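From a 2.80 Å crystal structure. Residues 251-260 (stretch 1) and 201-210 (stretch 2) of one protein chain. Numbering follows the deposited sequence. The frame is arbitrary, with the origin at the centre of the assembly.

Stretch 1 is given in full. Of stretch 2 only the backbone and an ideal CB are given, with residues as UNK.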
# COMPACT_ATOMS: atom_id res chain seq x y z
N VAL B 251 38.20 11.65 15.69
CA VAL B 251 37.66 12.94 15.26
C VAL B 251 36.88 12.79 13.97
O VAL B 251 35.87 13.47 13.77
CB VAL B 251 38.77 13.99 15.14
CG1 VAL B 251 38.24 15.25 14.50
CG2 VAL B 251 39.32 14.33 16.51
N VAL B 252 37.40 12.03 13.03
CA VAL B 252 36.65 11.84 11.81
C VAL B 252 35.43 10.96 12.08
O VAL B 252 34.33 11.26 11.59
CB VAL B 252 37.56 11.33 10.68
CG1 VAL B 252 38.96 11.91 10.83
CG2 VAL B 252 37.63 9.89 10.70
N LYS B 253 35.56 9.91 12.90
CA LYS B 253 34.42 9.03 13.14
C LYS B 253 33.25 9.80 13.74
O LYS B 253 32.08 9.60 13.37
CB LYS B 253 34.79 7.88 14.08
CG LYS B 253 35.03 6.54 13.35
CD LYS B 253 35.58 5.47 14.28
CE LYS B 253 36.98 5.75 14.71
NZ LYS B 253 37.57 4.53 15.28
N MET B 254 33.57 10.73 14.62
CA MET B 254 32.57 11.47 15.34
C MET B 254 32.03 12.62 14.53
O MET B 254 30.95 13.14 14.85
CB MET B 254 33.19 11.93 16.63
CG MET B 254 33.23 10.84 17.65
SD MET B 254 31.57 10.49 18.16
CE MET B 254 31.34 11.85 19.29
N VAL B 255 32.83 13.12 13.58
CA VAL B 255 32.37 14.21 12.71
C VAL B 255 31.55 13.67 11.57
O VAL B 255 30.49 14.22 11.26
CB VAL B 255 33.56 15.05 12.22
CG1 VAL B 255 33.16 15.89 11.01
CG2 VAL B 255 34.02 15.94 13.36
N ALA B 256 32.01 12.59 10.95
CA ALA B 256 31.12 11.80 10.11
C ALA B 256 29.78 11.59 10.82
O ALA B 256 28.72 11.66 10.20
CB ALA B 256 31.76 10.47 9.74
N HIS B 257 29.83 11.29 12.13
CA HIS B 257 28.62 10.98 12.90
C HIS B 257 27.70 12.19 13.14
O HIS B 257 26.48 12.05 13.09
CB HIS B 257 29.00 10.35 14.23
CG HIS B 257 27.81 10.10 15.10
ND1 HIS B 257 26.99 9.01 14.93
CD2 HIS B 257 27.27 10.84 16.09
CE1 HIS B 257 26.00 9.07 15.81
NE2 HIS B 257 26.15 10.18 16.52
N LEU B 258 28.26 13.35 13.49
CA LEU B 258 27.42 14.51 13.80
C LEU B 258 26.67 14.98 12.58
O LEU B 258 25.59 15.56 12.71
CB LEU B 258 28.26 15.65 14.35
CG LEU B 258 27.60 16.73 15.22
CD1 LEU B 258 27.30 16.19 16.65
CD2 LEU B 258 28.46 18.02 15.27
N ASN B 259 27.24 14.80 11.40
CA ASN B 259 26.56 15.11 10.16
C ASN B 259 25.77 13.96 9.60
O ASN B 259 25.50 13.97 8.41
CB ASN B 259 27.55 15.54 9.10
CG ASN B 259 28.10 16.88 9.37
OD1 ASN B 259 29.30 17.02 9.52
ND2 ASN B 259 27.22 17.88 9.54
N GLY B 260 25.47 12.94 10.40
CA GLY B 260 24.60 11.86 9.95
C GLY B 260 25.19 10.76 9.09
O GLY B 260 24.47 10.12 8.33
N UNK B 201 33.20 20.06 2.57
CA UNK B 201 32.89 20.71 3.85
C UNK B 201 33.04 19.75 5.01
O UNK B 201 33.25 20.18 6.15
CB UNK B 201 31.47 21.28 3.83
N UNK B 202 32.86 18.47 4.75
CA UNK B 202 33.07 17.46 5.77
C UNK B 202 34.56 17.33 6.07
O UNK B 202 34.98 17.32 7.23
CB UNK B 202 32.49 16.12 5.33
N UNK B 203 35.38 17.27 5.02
CA UNK B 203 36.82 17.18 5.22
C UNK B 203 37.33 18.45 5.87
O UNK B 203 38.11 18.41 6.84
CB UNK B 203 37.54 16.93 3.89
N UNK B 204 36.83 19.58 5.42
CA UNK B 204 37.19 20.84 6.03
C UNK B 204 36.77 20.90 7.50
O UNK B 204 37.48 21.49 8.33
CB UNK B 204 36.56 21.99 5.25
N UNK B 205 35.61 20.33 7.84
CA UNK B 205 35.16 20.35 9.23
C UNK B 205 35.98 19.41 10.11
O UNK B 205 36.13 19.65 11.31
CB UNK B 205 33.68 19.97 9.31
N UNK B 206 36.49 18.32 9.53
CA UNK B 206 37.39 17.43 10.27
C UNK B 206 38.66 18.16 10.70
O UNK B 206 38.97 18.25 11.90
CB UNK B 206 37.75 16.21 9.42
N UNK B 207 39.43 18.69 9.76
CA UNK B 207 40.66 19.35 10.16
C UNK B 207 40.40 20.55 11.07
O UNK B 207 41.27 20.93 11.86
CB UNK B 207 41.44 19.79 8.92
N UNK B 208 39.23 21.16 11.02
CA UNK B 208 38.97 22.16 12.05
C UNK B 208 39.00 21.51 13.42
O UNK B 208 39.58 22.06 14.36
CB UNK B 208 37.62 22.85 11.81
N UNK B 209 38.43 20.32 13.54
CA UNK B 209 38.36 19.69 14.85
C UNK B 209 39.67 19.00 15.18
O UNK B 209 40.03 18.91 16.36
CB UNK B 209 37.20 18.69 14.91
N UNK B 210 40.41 18.52 14.19
CA UNK B 210 41.72 17.97 14.49
C UNK B 210 42.58 19.01 15.19
O UNK B 210 43.19 18.74 16.22
CB UNK B 210 42.41 17.48 13.21

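Two helices cross at 132° between their N-to-C directions, their axes approaching to 9.5 Å. Stretch 1 offers mainly three valines, Val251, Val252 and Val255, and just past its helix the amide of Asn259. The helical phi/psi of stretch 2 nowhere call for glycine, and the backbone hydrogen bonds along it argue against proline from 205 to 210.

Position 201 has nothing of stretch 1 within 5.5 Å of its ideal CB, so this contact sets no rule. It is Asp201, whose OD1 is hydrogen-bonded elsewhere in the structure.

Position 202 points its CA-to-CB bond sideways, with the ideal CB 5.3 Å from Asn259 OD1. A side chain long enough to bend back could reach the end of the other helix; leucine, isoleucine, methionine or a longer polar residue would all serve. The residue is Ile202. Its CD1 lies 4.3 Å from Val255 O, and its end comes up against the Asn259 side chain, near where stretch 1 leaves its helix.

Positions 203 and 204 leave the choice open, 203 pointing away and 204 out of reach. They are Arg203 and Thr204.

Position 205 points toward stretch 1, its ideal CB 4.5 Å from Val255 CG1 and 5.3 Å from Asn259 OD1. That pairing favours an aliphatic stem with a polar end, so glutamate, glutamine or lysine are all plausible. Glu205 is extended, chi1 and chi2 both t: its CG packs 4.0 Å from Val255 CG1, while OE1 stands 2.9 Å from Asn259 OD1. The Asn259 amide is probably turned over in the model, so the nature of that polar approach stays open.

Position 206 sits among all three valines, its ideal CB 4.7 Å from Val252 CG1, 4.9 Å from Val255 CG1 and 5.2 Å from Val251 CG1. The bond runs sideways, so isoleucine, leucine or methionine would suit it, while valine would fit with less reach. Ile206 uses both its branches: CG2 lies 3.7 Å from Val252 CG1, and CG1 lies 3.7 Å from Val255 CG1.

Positions 207 and 208 have no neighbour in stretch 1 near their ideal CB atoms. They are Val207 and Lys208, whose end leads away.

Position 209 points toward stretch 1, with the ideal CB already 3.6 Å from Val251 CG1. So close a start favours something compact, such as alanine or valine. Val209 (chi1 t) sets CG1 3.5 Å from Val251 CG1 and CG2 4.2 Å from Val255 CG2.

Position 210 points sideways, its ideal CB 4.9 Å from Val251 CG1; leucine or methionine could close the gap. Leu210 does so, bringing CD2 to 3.6 Å from Val251 CB.

Stretch 2 201-210: DIRTEIVKVL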
# COMPACT_ATOMS: atom_id res chain seq x y z
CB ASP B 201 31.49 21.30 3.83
CG ASP B 201 31.37 22.49 2.89
OD1 ASP B 201 32.43 23.00 2.44
OD2 ASP B 201 30.23 22.91 2.60
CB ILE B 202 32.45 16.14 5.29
CG1 ILE B 202 30.99 16.00 5.74
CG2 ILE B 202 33.26 14.96 5.79
CD1 ILE B 202 30.80 15.55 7.15
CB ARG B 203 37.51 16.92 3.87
CG ARG B 203 37.17 15.50 3.31
CD ARG B 203 38.03 15.04 2.13
NE ARG B 203 38.19 16.08 1.12
CZ ARG B 203 37.54 16.12 -0.04
NH1 ARG B 203 36.72 15.14 -0.38
NH2 ARG B 203 37.75 17.12 -0.88
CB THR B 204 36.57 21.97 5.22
OG1 THR B 204 37.22 22.04 3.95
CG2 THR B 204 36.75 23.26 5.91
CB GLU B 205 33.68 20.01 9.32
CG GLU B 205 33.11 19.84 10.74
CD GLU B 205 31.60 19.55 10.72
OE1 GLU B 205 31.07 19.33 9.59
OE2 GLU B 205 30.95 19.51 11.80
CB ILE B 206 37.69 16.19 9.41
CG1 ILE B 206 36.43 15.31 9.42
CG2 ILE B 206 38.92 15.47 9.87
CD1 ILE B 206 36.38 14.18 8.42
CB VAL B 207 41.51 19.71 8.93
CG1 VAL B 207 41.36 18.65 7.85
CG2 VAL B 207 41.12 21.03 8.44
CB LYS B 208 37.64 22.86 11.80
CG LYS B 208 37.77 24.06 10.90
CD LYS B 208 38.79 25.01 11.49
CE LYS B 208 39.66 25.63 10.41
NZ LYS B 208 38.88 26.65 9.66
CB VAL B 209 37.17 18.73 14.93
CG1 VAL B 209 37.16 18.04 16.29
CG2 VAL B 209 35.89 19.49 14.74
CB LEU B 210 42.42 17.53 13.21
CG LEU B 210 41.76 16.36 12.50
CD1 LEU B 210 42.53 16.00 11.24
CD2 LEU B 210 41.70 15.20 13.43
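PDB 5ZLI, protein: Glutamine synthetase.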